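PDB 2ZZR: unsaturated glucuronyl hydrolase from Streptococcus agalactiae, which hydrolyses unsaturated hyaluronan, chondroitin and heparin disaccharides, releasing the unsaturated uronic acid from either (1->3) or (1->4) glycosidic bonds. Local coordinates for residues 30-35 and 81-86; 101-104 and 109-112; 113-118 and 140-145; 213-218 and 275-280; 253-258 and 268-273. One frame throughout, in Å; residues are numbered along the deposited sequence. Where two conformers were deposited one is given.

Contact 1: 30-35 and 81-86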
# COMPACT_ATOMS: atom_id res chain seq x y z
N GLU A 30 -2.20 -20.91 -9.88
CA GLU A 30 -2.21 -21.80 -8.73
C GLU A 30 -2.05 -21.05 -7.40
O GLU A 30 -2.68 -21.41 -6.40
CB GLU A 30 -1.18 -22.92 -8.89
CG GLU A 30 -1.63 -23.95 -9.94
CD GLU A 30 -0.69 -25.12 -10.14
OE1 GLU A 30 0.43 -25.12 -9.60
OE2 GLU A 30 -1.09 -26.06 -10.87
N ALA A 31 -1.24 -19.99 -7.41
CA ALA A 31 -1.11 -19.10 -6.24
C ALA A 31 -2.43 -18.39 -5.93
O ALA A 31 -2.82 -18.27 -4.76
CB ALA A 31 0.02 -18.09 -6.46
N ILE A 32 -3.10 -17.91 -6.97
CA ILE A 32 -4.41 -17.27 -6.82
C ILE A 32 -5.42 -18.26 -6.24
O ILE A 32 -6.17 -17.93 -5.32
CB ILE A 32 -4.94 -16.69 -8.15
CG1 ILE A 32 -4.10 -15.48 -8.59
CG2 ILE A 32 -6.41 -16.29 -8.02
CD1 ILE A 32 -4.43 -14.97 -10.00
N GLU A 33 -5.43 -19.47 -6.79
CA GLU A 33 -6.39 -20.47 -6.35
C GLU A 33 -6.18 -20.90 -4.90
O GLU A 33 -7.15 -21.06 -4.16
CB GLU A 33 -6.42 -21.66 -7.32
CG GLU A 33 -7.20 -21.34 -8.59
CD GLU A 33 -6.99 -22.33 -9.72
OE1 GLU A 33 -6.16 -23.25 -9.59
OE2 GLU A 33 -7.66 -22.16 -10.76
N LYS A 34 -4.91 -21.02 -4.49
CA LYS A 34 -4.57 -21.33 -3.09
C LYS A 34 -5.03 -20.20 -2.15
O LYS A 34 -5.58 -20.46 -1.08
CB LYS A 34 -3.07 -21.60 -2.93
CG LYS A 34 -2.67 -22.19 -1.56
CD LYS A 34 -1.21 -22.59 -1.50
CE LYS A 34 -0.29 -21.38 -1.47
NZ LYS A 34 1.12 -21.75 -1.18
N ALA A 35 -4.81 -18.95 -2.57
CA ALA A 35 -5.29 -17.79 -1.80
C ALA A 35 -6.81 -17.79 -1.67
O ALA A 35 -7.34 -17.53 -0.58
CB ALA A 35 -4.80 -16.48 -2.44
N TYR A 81 -13.31 -11.90 -6.59
CA TYR A 81 -14.50 -11.77 -7.43
C TYR A 81 -14.16 -11.49 -8.89
O TYR A 81 -14.81 -12.02 -9.80
CB TYR A 81 -15.44 -10.69 -6.88
CG TYR A 81 -16.66 -10.46 -7.73
CD1 TYR A 81 -16.81 -9.29 -8.48
CD2 TYR A 81 -17.68 -11.42 -7.80
CE1 TYR A 81 -17.93 -9.08 -9.27
CE2 TYR A 81 -18.80 -11.22 -8.59
CZ TYR A 81 -18.92 -10.05 -9.32
OH TYR A 81 -20.03 -9.84 -10.10
N GLU A 82 -13.14 -10.66 -9.13
CA GLU A 82 -12.67 -10.42 -10.49
C GLU A 82 -12.12 -11.68 -11.12
O GLU A 82 -12.23 -11.87 -12.34
CB GLU A 82 -11.60 -9.34 -10.50
CG GLU A 82 -12.14 -7.98 -10.10
CD GLU A 82 -11.27 -6.87 -10.59
OE1 GLU A 82 -10.90 -6.00 -9.77
OE2 GLU A 82 -10.95 -6.86 -11.79
N TYR A 83 -11.53 -12.54 -10.30
CA TYR A 83 -10.95 -13.78 -10.78
C TYR A 83 -11.99 -14.83 -11.17
O TYR A 83 -11.84 -15.48 -12.20
CB TYR A 83 -9.98 -14.37 -9.75
CG TYR A 83 -9.32 -15.65 -10.20
CD1 TYR A 83 -8.27 -15.62 -11.12
CD2 TYR A 83 -9.75 -16.89 -9.72
CE1 TYR A 83 -7.66 -16.78 -11.54
CE2 TYR A 83 -9.15 -18.06 -10.14
CZ TYR A 83 -8.10 -18.00 -11.05
OH TYR A 83 -7.49 -19.16 -11.48
N ASN A 84 -13.03 -15.00 -10.35
CA ASN A 84 -13.98 -16.10 -10.59
C ASN A 84 -15.46 -15.74 -10.78
O ASN A 84 -16.29 -16.64 -11.01
CB ASN A 84 -13.79 -17.23 -9.55
CG ASN A 84 -14.29 -16.86 -8.15
OD1 ASN A 84 -14.02 -17.57 -7.18
ND2 ASN A 84 -15.04 -15.76 -8.05
N GLN A 85 -15.78 -14.45 -10.69
CA GLN A 85 -17.15 -13.94 -10.91
C GLN A 85 -18.22 -14.64 -10.04
O GLN A 85 -19.38 -14.76 -10.45
CB GLN A 85 -17.53 -14.00 -12.40
CG GLN A 85 -16.61 -13.22 -13.35
CD GLN A 85 -15.33 -13.96 -13.71
OE1 GLN A 85 -15.33 -15.17 -13.92
NE2 GLN A 85 -14.23 -13.22 -13.78
N ASP A 86 -17.82 -15.09 -8.85
CA ASP A 86 -18.74 -15.76 -7.92
C ASP A 86 -19.60 -14.73 -7.21
O ASP A 86 -19.11 -13.90 -6.45
CB ASP A 86 -17.94 -16.60 -6.90
CG ASP A 86 -18.83 -17.40 -5.94
OD1 ASP A 86 -20.07 -17.40 -6.06
OD2 ASP A 86 -18.26 -18.06 -5.05

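Contact 2: 101-104 and 109-112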
# COMPACT_ATOMS: atom_id res chain seq x y z
N LEU A 101 -20.41 2.65 4.08
CA LEU A 101 -21.33 3.76 3.92
C LEU A 101 -21.89 4.19 5.27
O LEU A 101 -21.97 5.39 5.56
CB LEU A 101 -22.46 3.40 2.94
CG LEU A 101 -23.46 4.50 2.55
CD1 LEU A 101 -22.81 5.85 2.24
CD2 LEU A 101 -24.31 4.03 1.37
N ASN A 102 -22.27 3.22 6.10
CA ASN A 102 -22.72 3.52 7.46
C ASN A 102 -21.64 4.24 8.27
O ASN A 102 -21.92 5.21 9.00
CB ASN A 102 -23.15 2.25 8.19
CG ASN A 102 -23.57 2.52 9.63
OD1 ASN A 102 -22.79 2.35 10.56
ND2 ASN A 102 -24.81 2.98 9.80
N ARG A 103 -20.41 3.76 8.15
CA ARG A 103 -19.27 4.30 8.89
C ARG A 103 -19.01 5.78 8.57
O ARG A 103 -18.74 6.58 9.48
CB ARG A 103 -18.02 3.45 8.64
CG ARG A 103 -16.84 3.84 9.52
CD ARG A 103 -15.68 2.88 9.36
NE ARG A 103 -14.52 3.33 10.13
CZ ARG A 103 -13.35 2.71 10.17
NH1 ARG A 103 -13.16 1.57 9.50
NH2 ARG A 103 -12.36 3.22 10.89
N ILE A 104 -19.08 6.16 7.29
CA ILE A 104 -18.87 7.56 6.92
C ILE A 104 -20.09 8.44 7.24
O ILE A 104 -19.94 9.56 7.72
CB ILE A 104 -18.34 7.74 5.45
CG1 ILE A 104 -18.05 9.21 5.14
CG2 ILE A 104 -19.29 7.14 4.42
CD1 ILE A 104 -16.89 9.80 5.92
N ALA A 109 -14.92 6.57 13.79
CA ALA A 109 -13.50 6.21 13.75
C ALA A 109 -12.80 6.63 12.44
O ALA A 109 -12.07 5.84 11.83
CB ALA A 109 -13.33 4.70 14.00
N LEU A 110 -13.01 7.87 12.03
CA LEU A 110 -12.45 8.36 10.77
C LEU A 110 -11.64 9.66 10.87
O LEU A 110 -11.41 10.33 9.87
CB LEU A 110 -13.56 8.49 9.71
CG LEU A 110 -14.21 7.18 9.22
CD1 LEU A 110 -15.37 7.49 8.28
CD2 LEU A 110 -13.20 6.26 8.53
N ASP A 111 -11.18 9.98 12.08
CA ASP A 111 -10.38 11.20 12.28
C ASP A 111 -8.90 10.92 12.11
O ASP A 111 -8.11 10.97 13.05
CB ASP A 111 -10.70 11.83 13.63
CG ASP A 111 -12.16 12.13 13.78
OD1 ASP A 111 -12.78 11.58 14.73
OD2 ASP A 111 -12.71 12.86 12.92
N HIS A 112 -8.55 10.60 10.86
CA HIS A 112 -7.19 10.24 10.48
C HIS A 112 -7.14 10.35 8.95
O HIS A 112 -8.13 10.73 8.31
CB HIS A 112 -6.84 8.83 10.97
CG HIS A 112 -7.81 7.78 10.53
ND1 HIS A 112 -8.72 7.19 11.39
CD2 HIS A 112 -8.04 7.23 9.31
CE1 HIS A 112 -9.45 6.31 10.72
NE2 HIS A 112 -9.06 6.32 9.45

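Contact 3: 113-118 and 140-145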
# COMPACT_ATOMS: atom_id res chain seq x y z
N HIS A 113 -5.99 10.02 8.37
CA HIS A 113 -5.77 10.21 6.94
C HIS A 113 -5.90 8.91 6.14
O HIS A 113 -5.62 8.89 4.94
CB HIS A 113 -4.37 10.79 6.72
CG HIS A 113 -3.27 9.86 7.14
ND1 HIS A 113 -2.93 9.66 8.46
CD2 HIS A 113 -2.48 9.04 6.41
CE1 HIS A 113 -1.94 8.78 8.52
NE2 HIS A 113 -1.65 8.39 7.29
N ASP A 114 -6.32 7.83 6.81
CA ASP A 114 -6.39 6.51 6.16
C ASP A 114 -7.72 6.21 5.47
O ASP A 114 -8.10 5.04 5.31
CB ASP A 114 -6.00 5.41 7.16
CG ASP A 114 -4.53 5.46 7.54
OD1 ASP A 114 -3.68 5.66 6.65
OD2 ASP A 114 -4.23 5.29 8.74
N LEU A 115 -8.41 7.26 5.03
CA LEU A 115 -9.69 7.14 4.32
C LEU A 115 -9.54 6.36 3.01
O LEU A 115 -10.45 5.63 2.61
CB LEU A 115 -10.30 8.52 4.06
CG LEU A 115 -11.17 9.18 5.15
CD1 LEU A 115 -12.44 8.39 5.40
CD2 LEU A 115 -10.40 9.39 6.44
N GLY A 116 -8.40 6.53 2.35
CA GLY A 116 -8.11 5.83 1.10
C GLY A 116 -7.91 4.34 1.30
O GLY A 116 -8.51 3.53 0.59
N PHE A 117 -7.08 3.96 2.27
CA PHE A 117 -6.91 2.54 2.61
C PHE A 117 -8.26 1.88 2.91
O PHE A 117 -8.49 0.73 2.54
CB PHE A 117 -6.01 2.35 3.83
CG PHE A 117 -4.53 2.52 3.56
CD1 PHE A 117 -3.71 3.12 4.50
CD2 PHE A 117 -3.96 2.03 2.39
CE1 PHE A 117 -2.34 3.27 4.27
CE2 PHE A 117 -2.59 2.16 2.15
CZ PHE A 117 -1.78 2.78 3.10
N LEU A 118 -9.14 2.62 3.58
CA LEU A 118 -10.44 2.10 3.98
C LEU A 118 -11.42 2.01 2.83
O LEU A 118 -12.07 0.98 2.64
CB LEU A 118 -11.02 2.94 5.12
CG LEU A 118 -10.42 2.66 6.51
CD1 LEU A 118 -10.86 3.71 7.51
CD2 LEU A 118 -10.77 1.25 7.01
N ILE A 140 -17.16 9.32 -2.29
CA ILE A 140 -17.14 10.78 -2.31
C ILE A 140 -17.19 11.35 -0.89
O ILE A 140 -16.44 12.26 -0.56
CB ILE A 140 -18.25 11.38 -3.21
CG1 ILE A 140 -18.11 10.87 -4.65
CG2 ILE A 140 -18.22 12.92 -3.17
CD1 ILE A 140 -16.75 11.14 -5.30
N LYS A 141 -18.06 10.78 -0.06
CA LYS A 141 -18.16 11.20 1.34
C LYS A 141 -16.83 10.98 2.08
O LYS A 141 -16.40 11.84 2.85
CB LYS A 141 -19.32 10.50 2.05
CG LYS A 141 -20.69 11.04 1.63
CD LYS A 141 -21.81 10.20 2.21
CE LYS A 141 -23.17 10.83 1.91
NZ LYS A 141 -24.27 10.09 2.57
N ALA A 142 -16.18 9.84 1.81
CA ALA A 142 -14.84 9.55 2.35
C ALA A 142 -13.79 10.55 1.88
O ALA A 142 -12.94 10.97 2.67
CB ALA A 142 -14.42 8.13 2.00
N ALA A 143 -13.84 10.93 0.60
CA ALA A 143 -12.93 11.93 0.05
C ALA A 143 -13.10 13.26 0.79
O ALA A 143 -12.11 13.87 1.19
CB ALA A 143 -13.15 12.10 -1.45
N ASP A 144 -14.34 13.69 0.99
CA ASP A 144 -14.62 14.91 1.74
C ASP A 144 -14.11 14.82 3.18
O ASP A 144 -13.57 15.80 3.72
CB ASP A 144 -16.12 15.23 1.73
CG ASP A 144 -16.62 15.64 0.36
OD1 ASP A 144 -15.80 16.12 -0.45
OD2 ASP A 144 -17.83 15.48 0.09
N LYS A 145 -14.26 13.65 3.78
CA LYS A 145 -13.74 13.41 5.13
C LYS A 145 -12.22 13.59 5.16
O LYS A 145 -11.67 14.24 6.06
CB LYS A 145 -14.14 12.03 5.64
CG LYS A 145 -13.78 11.74 7.09
CD LYS A 145 -14.61 12.58 8.06
CE LYS A 145 -14.20 12.33 9.51
NZ LYS A 145 -12.93 13.02 9.84

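Contact 4: 213-218 and 275-280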
# COMPACT_ATOMS: atom_id res chain seq x y z
N ASP A 213 19.09 10.56 0.16
CA ASP A 213 19.70 9.28 -0.22
C ASP A 213 18.69 8.29 -0.78
O ASP A 213 19.01 7.12 -0.99
CB ASP A 213 20.46 8.67 0.97
CG ASP A 213 19.56 8.30 2.14
OD1 ASP A 213 20.08 7.72 3.12
OD2 ASP A 213 18.34 8.59 2.11
N SER A 214 17.47 8.77 -1.02
CA SER A 214 16.34 7.98 -1.51
C SER A 214 15.67 7.08 -0.47
O SER A 214 14.72 6.36 -0.78
CB SER A 214 16.70 7.18 -2.78
OG SER A 214 16.71 8.04 -3.91
N SER A 215 16.16 7.11 0.77
CA SER A 215 15.47 6.42 1.86
C SER A 215 14.25 7.24 2.30
O SER A 215 14.06 8.38 1.85
CB SER A 215 16.41 6.16 3.04
OG SER A 215 16.70 7.36 3.73
N ALA A 216 13.42 6.67 3.17
CA ALA A 216 12.18 7.32 3.57
C ALA A 216 12.12 7.55 5.06
O ALA A 216 12.44 6.65 5.84
CB ALA A 216 10.99 6.48 3.12
N PHE A 217 11.70 8.75 5.45
CA PHE A 217 11.18 9.00 6.79
C PHE A 217 9.79 8.38 6.88
O PHE A 217 9.13 8.15 5.86
CB PHE A 217 11.03 10.50 7.07
CG PHE A 217 12.32 11.21 7.33
CD1 PHE A 217 12.72 12.27 6.52
CD2 PHE A 217 13.14 10.86 8.41
CE1 PHE A 217 13.90 12.96 6.77
CE2 PHE A 217 14.33 11.53 8.66
CZ PHE A 217 14.71 12.59 7.84
N HIS A 218 9.33 8.11 8.09
CA HIS A 218 7.95 7.71 8.33
C HIS A 218 7.08 8.96 8.40
O HIS A 218 6.03 9.05 7.76
CB HIS A 218 7.85 6.90 9.64
CG HIS A 218 6.46 6.70 10.13
ND1 HIS A 218 5.75 5.53 9.93
CD2 HIS A 218 5.64 7.50 10.85
CE1 HIS A 218 4.56 5.63 10.48
NE2 HIS A 218 4.46 6.82 11.05
N THR A 275 13.22 2.78 -5.44
CA THR A 275 13.15 1.37 -5.79
C THR A 275 14.54 0.74 -5.80
O THR A 275 14.71 -0.37 -5.30
CB THR A 275 12.41 1.17 -7.14
OG1 THR A 275 11.12 1.79 -7.04
CG2 THR A 275 12.24 -0.30 -7.46
N ASN A 276 15.52 1.45 -6.35
CA ASN A 276 16.88 0.91 -6.39
C ASN A 276 17.42 0.75 -4.98
O ASN A 276 18.10 -0.22 -4.68
CB ASN A 276 17.80 1.79 -7.23
CG ASN A 276 17.42 1.79 -8.70
OD1 ASN A 276 16.42 1.17 -9.09
ND2 ASN A 276 18.20 2.49 -9.53
N TYR A 277 17.10 1.70 -4.11
CA TYR A 277 17.47 1.65 -2.70
C TYR A 277 16.92 0.37 -2.06
O TYR A 277 17.65 -0.35 -1.36
CB TYR A 277 16.94 2.89 -1.99
CG TYR A 277 17.31 2.98 -0.53
CD1 TYR A 277 18.42 3.72 -0.12
CD2 TYR A 277 16.53 2.35 0.44
CE1 TYR A 277 18.75 3.81 1.24
CE2 TYR A 277 16.85 2.43 1.80
CZ TYR A 277 17.97 3.16 2.18
OH TYR A 277 18.29 3.25 3.52
N PHE A 278 15.65 0.10 -2.32
CA PHE A 278 14.95 -1.07 -1.79
C PHE A 278 15.58 -2.34 -2.35
O PHE A 278 15.97 -3.23 -1.58
CB PHE A 278 13.46 -0.97 -2.15
CG PHE A 278 12.57 -1.98 -1.48
CD1 PHE A 278 12.02 -1.73 -0.22
CD2 PHE A 278 12.23 -3.17 -2.13
CE1 PHE A 278 11.17 -2.66 0.40
CE2 PHE A 278 11.38 -4.10 -1.51
CZ PHE A 278 10.85 -3.84 -0.25
N LEU A 279 15.73 -2.41 -3.67
CA LEU A 279 16.27 -3.60 -4.32
C LEU A 279 17.66 -3.95 -3.79
O LEU A 279 17.95 -5.12 -3.55
CB LEU A 279 16.33 -3.43 -5.84
CG LEU A 279 14.98 -3.30 -6.56
CD1 LEU A 279 15.21 -3.06 -8.05
CD2 LEU A 279 14.08 -4.52 -6.32
N ASN A 280 18.49 -2.92 -3.59
CA ASN A 280 19.87 -3.11 -3.14
C ASN A 280 19.98 -3.64 -1.71
O ASN A 280 21.03 -4.16 -1.31
CB ASN A 280 20.66 -1.80 -3.27
CG ASN A 280 21.03 -1.50 -4.71
OD1 ASN A 280 20.99 -2.38 -5.57
ND2 ASN A 280 21.41 -0.26 -4.98
O HOH W 1 19.69 5.38 4.48

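Contact 5: 253-258 and 268-273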
# COMPACT_ATOMS: atom_id res chain seq x y z
N TYR A 253 5.20 2.37 -4.24
CA TYR A 253 3.87 2.25 -4.85
C TYR A 253 3.16 3.60 -4.94
O TYR A 253 2.54 3.91 -5.95
CB TYR A 253 3.04 1.21 -4.09
CG TYR A 253 1.79 0.70 -4.81
CD1 TYR A 253 0.83 -0.04 -4.12
CD2 TYR A 253 1.58 0.95 -6.18
CE1 TYR A 253 -0.31 -0.54 -4.77
CE2 TYR A 253 0.42 0.47 -6.83
CZ TYR A 253 -0.51 -0.27 -6.12
OH TYR A 253 -1.64 -0.76 -6.74
N GLY A 254 3.26 4.42 -3.90
CA GLY A 254 2.59 5.72 -3.90
C GLY A 254 3.03 6.64 -5.03
O GLY A 254 2.22 7.40 -5.57
N ILE A 255 4.31 6.58 -5.39
CA ILE A 255 4.83 7.44 -6.45
C ILE A 255 4.21 7.13 -7.83
O ILE A 255 3.62 8.03 -8.43
CB ILE A 255 6.39 7.46 -6.51
CG1 ILE A 255 6.97 8.13 -5.26
CG2 ILE A 255 6.86 8.19 -7.78
CD1 ILE A 255 8.48 7.92 -5.07
N PRO A 256 4.33 5.88 -8.33
CA PRO A 256 3.69 5.60 -9.63
C PRO A 256 2.17 5.80 -9.64
O PRO A 256 1.62 6.24 -10.66
CB PRO A 256 4.08 4.14 -9.92
CG PRO A 256 4.48 3.56 -8.60
CD PRO A 256 5.07 4.71 -7.83
N LEU A 257 1.50 5.52 -8.52
CA LEU A 257 0.06 5.76 -8.45
C LEU A 257 -0.26 7.23 -8.70
O LEU A 257 -1.14 7.57 -9.49
CB LEU A 257 -0.51 5.30 -7.10
CG LEU A 257 -0.66 3.79 -6.90
CD1 LEU A 257 -1.09 3.50 -5.48
CD2 LEU A 257 -1.67 3.20 -7.89
N SER A 258 0.49 8.12 -8.05
CA SER A 258 0.31 9.56 -8.25
C SER A 258 0.76 10.01 -9.64
O SER A 258 0.16 10.92 -10.23
CB SER A 258 1.07 10.34 -7.18
OG SER A 258 0.59 9.99 -5.90
N ILE A 268 9.10 9.69 -11.93
CA ILE A 268 9.78 8.49 -12.42
C ILE A 268 11.20 8.43 -11.83
O ILE A 268 11.64 7.37 -11.38
CB ILE A 268 9.78 8.43 -13.97
CG1 ILE A 268 8.39 8.00 -14.46
CG2 ILE A 268 10.86 7.48 -14.49
CD1 ILE A 268 8.19 8.10 -15.97
N ILE A 269 11.90 9.56 -11.81
CA ILE A 269 13.24 9.60 -11.23
C ILE A 269 13.20 9.30 -9.72
O ILE A 269 14.02 8.52 -9.21
CB ILE A 269 13.97 10.94 -11.54
CG1 ILE A 269 14.20 11.10 -13.05
CG2 ILE A 269 15.30 11.03 -10.79
CD1 ILE A 269 14.83 9.91 -13.76
N LEU A 270 12.22 9.87 -9.03
CA LEU A 270 12.03 9.60 -7.60
C LEU A 270 11.75 8.12 -7.36
O LEU A 270 12.29 7.52 -6.42
CB LEU A 270 10.92 10.47 -7.03
CG LEU A 270 10.94 10.66 -5.51
CD1 LEU A 270 12.21 11.41 -5.06
CD2 LEU A 270 9.70 11.38 -5.06
N PHE A 271 10.91 7.52 -8.22
CA PHE A 271 10.68 6.08 -8.20
C PHE A 271 11.96 5.28 -8.35
O PHE A 271 12.20 4.33 -7.61
CB PHE A 271 9.69 5.65 -9.29
CG PHE A 271 9.64 4.15 -9.52
CD1 PHE A 271 8.73 3.36 -8.82
CD2 PHE A 271 10.51 3.53 -10.43
CE1 PHE A 271 8.67 1.97 -9.03
CE2 PHE A 271 10.47 2.14 -10.64
CZ PHE A 271 9.55 1.36 -9.93
N LYS A 272 12.79 5.66 -9.33
CA LYS A 272 14.02 4.92 -9.59
C LYS A 272 14.91 4.96 -8.35
O LYS A 272 15.47 3.94 -7.95
CB LYS A 272 14.72 5.49 -10.83
CG LYS A 272 14.07 5.05 -12.17
CD LYS A 272 14.32 6.03 -13.34
CE LYS A 272 15.78 6.12 -13.76
NZ LYS A 272 16.33 4.89 -14.38
N GLY A 273 15.00 6.12 -7.72
CA GLY A 273 15.80 6.27 -6.50
C GLY A 273 15.33 5.36 -5.38
O GLY A 273 16.12 4.57 -4.83

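Contact 1: 30-35 and 81-86
Tyr83, on the last turn of helix 70-84, carries this contact from the side of residues 81-86, meeting the adjacent Ile32 and Glu33 of helix 25-46 with different parts of its side chain. Its CB-CG bond points away from its own backbone N (chi1 -179°), which sends the ring out toward the other helix. The methyl CG2 of Ile32 rests over the middle of one face, 3.5 Å from the centroid of the Tyr83 ring and 5° off its normal, an almost axial CH-pi contact. At the far end of the ring the Tyr83 hydroxyl OH donates to Glu33 OE2 over 3.1 Å, approaching from 45° above the carboxylate plane. Next in the chain, Asn84 closes the helix and Gln85 leaves it with positive phi. Asp86 then caps the start of helix 87-105 through Lys88 N, and its OD2 lies at the hydroxyl of Tyr40, a second link to helix 25-46. The tyrosine thus divides its chemistry, an apolar ring face against a buried isoleucine and a polar tip against a partly exposed glutamate. The methyl and the hydroxyl bond together restrain the ring, which Tyr390 of helix 376-390 also meets.

Contact 2: 101-104 and 109-112
Arg103 and Leu110 bury most of the surface here, the arginine on the last turns of helix 87-105 and the leucine in the loop that follows. Arg103 leaves the helix with CG anti to the backbone N (chi1 -172°) and stays extended as far as NE, which carries the guanidinium to the carbonyls of Ile108 and Ala109. Leu110 CD2 comes over one face of that group, 3.6 Å from Arg103 NE, while the edge of the guanidinium faces main-chain oxygens. Arg103 NH2 lies 2.8 Å from Ala109 O with an N-H...O angle of 153°, a hydrogen bond whose details are less certain because the position of this oxygen is less sure. Arg103 NE bonds to Ile108 O, NH1 to Asn65 OD1, and NH2 also to Glu67 O. All three nitrogens are therefore engaged, which holds the charged group in one orientation beneath the leucine methyl.

The other branch of Leu110, CD1, packs 3.6 Å from Ile104 CD1, the two side chains running about perpendicular. Leucine thus straddles consecutive helix residues, one polar and one apolar. His112 is a lesser partner, its ring edge turned to Arg103 NH2, and its side chain comes within about 3 Å of that of Asp114, the probable nucleophile.

Around this turn, helix 115-130 brings Leu118 against both Arg103 and Leu110, and Tyr119 against Arg103 and Ile104. Helix 133-147 places Lys141 and Lys145 against Ile104, and Lys145 NZ bonds to Leu110 O and salt-bridges Asp111, packing the loop among three successive helices.

Contact 3: 113-118 and 140-145
Leu115 packs on Ala142 and Lys145 in a small, buried helix-helix contact, joining the first turn of helix 115-130 to the middle of helix 133-147. These are consecutive helices of the alpha-helical barrel, and the backbones come close, with the CA atoms of Leu115 and Ala142 separated by 6.0 Å. The short alanine side chain suits this approach. Leu115 CG sits 3.5 Å from the carbonyl oxygen Ala142 O, and its CD1 branch reaches Ala142 CB at 3.9 Å. One turn along, the stem of Lys145 crosses the leucine at about a right angle, Leu115 CD1 meeting Lys145 CG at 4.0 Å.

Lysine plays a double part. Beyond the stem, bends at chi2 (69°) and chi4 (76°) lead the ammonium away from the leucine. There Lys145 NZ binds Leu110 O and forms salt bridges with Asp111 and Glu148, so only the hydrocarbon portion serves the apolar contact.

Immediately before Leu115 lies Asp114, the probable catalytic nucleophile, at the N-cap position, although its side chain makes no capping bond. His113 NE2 is hydrogen-bonded to Asp174, the probable proton donor, and the ring of Phe117 meets that of Trp250, a probable substrate-binding residue.

Helix 180-189 packs against both helices, its Leu181 touching Leu115 and Ala143, with Leu182 and Ala185 also against Ala143. Helix 87-105 closes in as well, Ile104 packing on Lys141 and Lys145, and Phe100 on Leu118.

Contact 4: 213-218 and 275-280
Tyr277 lays one face of its ring over the main chain of Ser215, yet no direct hydrogen bond joins residues 213-218 to 275-280. The alpha carbon of the serine stands above the middle of the ring, and Ser215 CB lies 3.5 Å from Tyr277 CZ. Two loop carbonyls approach the ring obliquely, the nearer being Asp213 O at 3.6 Å from Tyr277 CD1. Trans about its CA-CB bond (chi1 -178°), the tyrosine carries its ring against Ser215 and places its hydroxyl within one water of Asp213.

Water completes the connection. It donates to Asp213 OD1 over 2.7 Å, and the same water is hydrogen-bonded to Tyr277 OH, also at 2.7 Å. The hydroxyl has a further partner in Ser243 OG.

Asp213 also shapes the loop from within. Its OD2 accepts from Ser215 N at 3.0 Å, closing an Asx turn, and from Ser215 OG at 2.6 Å. The amide comes from 51° above the carboxylate plane, whereas the serine hydroxyl arrives on the syn side, near that plane. Between them Ser214 takes up positive phi, and its OG is bonded to Lys7 O.

Two donors on one carboxylate oxygen and a donating water on the other would be expected to stabilise negative charge on Asp213. The ring of Tyr277 also makes a cation-pi contact with Arg281. The tyrosine thus packs its face on the loop backbone and bonds at its hydroxyl to Ser243 and the water.

Contact 5: 253-258 and 268-273
Ile255 is the bump of this interface, fitting knobs-into-holes fashion into the hollow between Gln267, Leu270, Phe271 and Met274 of helix 265-280. The two helices form an antiparallel hairpin, their local axes 9.2 Å apart and crossing at -163°. Within the hollow the two branches of the isoleucine part. Its CD1 tip reaches Leu270, with Ile255 CD1 and Leu270 CD2 separated by 3.7 Å, while the other branch settles beside Phe271, Ile255 CG2 lying 4.1 Å from Phe271 CB. CG2 is opposite the backbone N and CG1 lies next to that N, a spread that lets one residue touch both neighbours.

Pro256 supplies a flatter surface next to this knob. Its CD approaches Phe271 CD1 at 4.0 Å, oblique to the aromatic ring, and the two side chains run about perpendicular. The helix is kinked here because the proline nitrogen, having no N-H, makes no hydrogen bond to the preceding turn. Met317 of helix 304-318 packs on both Pro256 and Phe271, and Tyr331 meets the phenylalanine edge-to-face.

No hydrogen bond crosses between 253-258 and 268-273. Cohesion comes from buried hydrocarbon and aromatic surfaces, and hence depends on the fit of their shapes.

The contacts fall into two touching pairs and one outlier in the alpha-helical barrel. Contacts 2 and 3 have centres 8 Å apart and are tied by Lys145, which grips the loop of contact 2. Contacts 4 and 5, centres 11 Å apart, share helix 265-280. Contact 1 stands at least 28 Å, centre to centre, from the rest and away from the active site. Contact 3 contains the probable nucleophile Asp114. Across the chain's centre from it, the side chain of Ser215 in contact 4 is about 7 Å from that of Thr234. In contact 5 the side chain of Ile255 is about 9 Å from that of Trp250; Thr234 and Trp250 probably bind substrate.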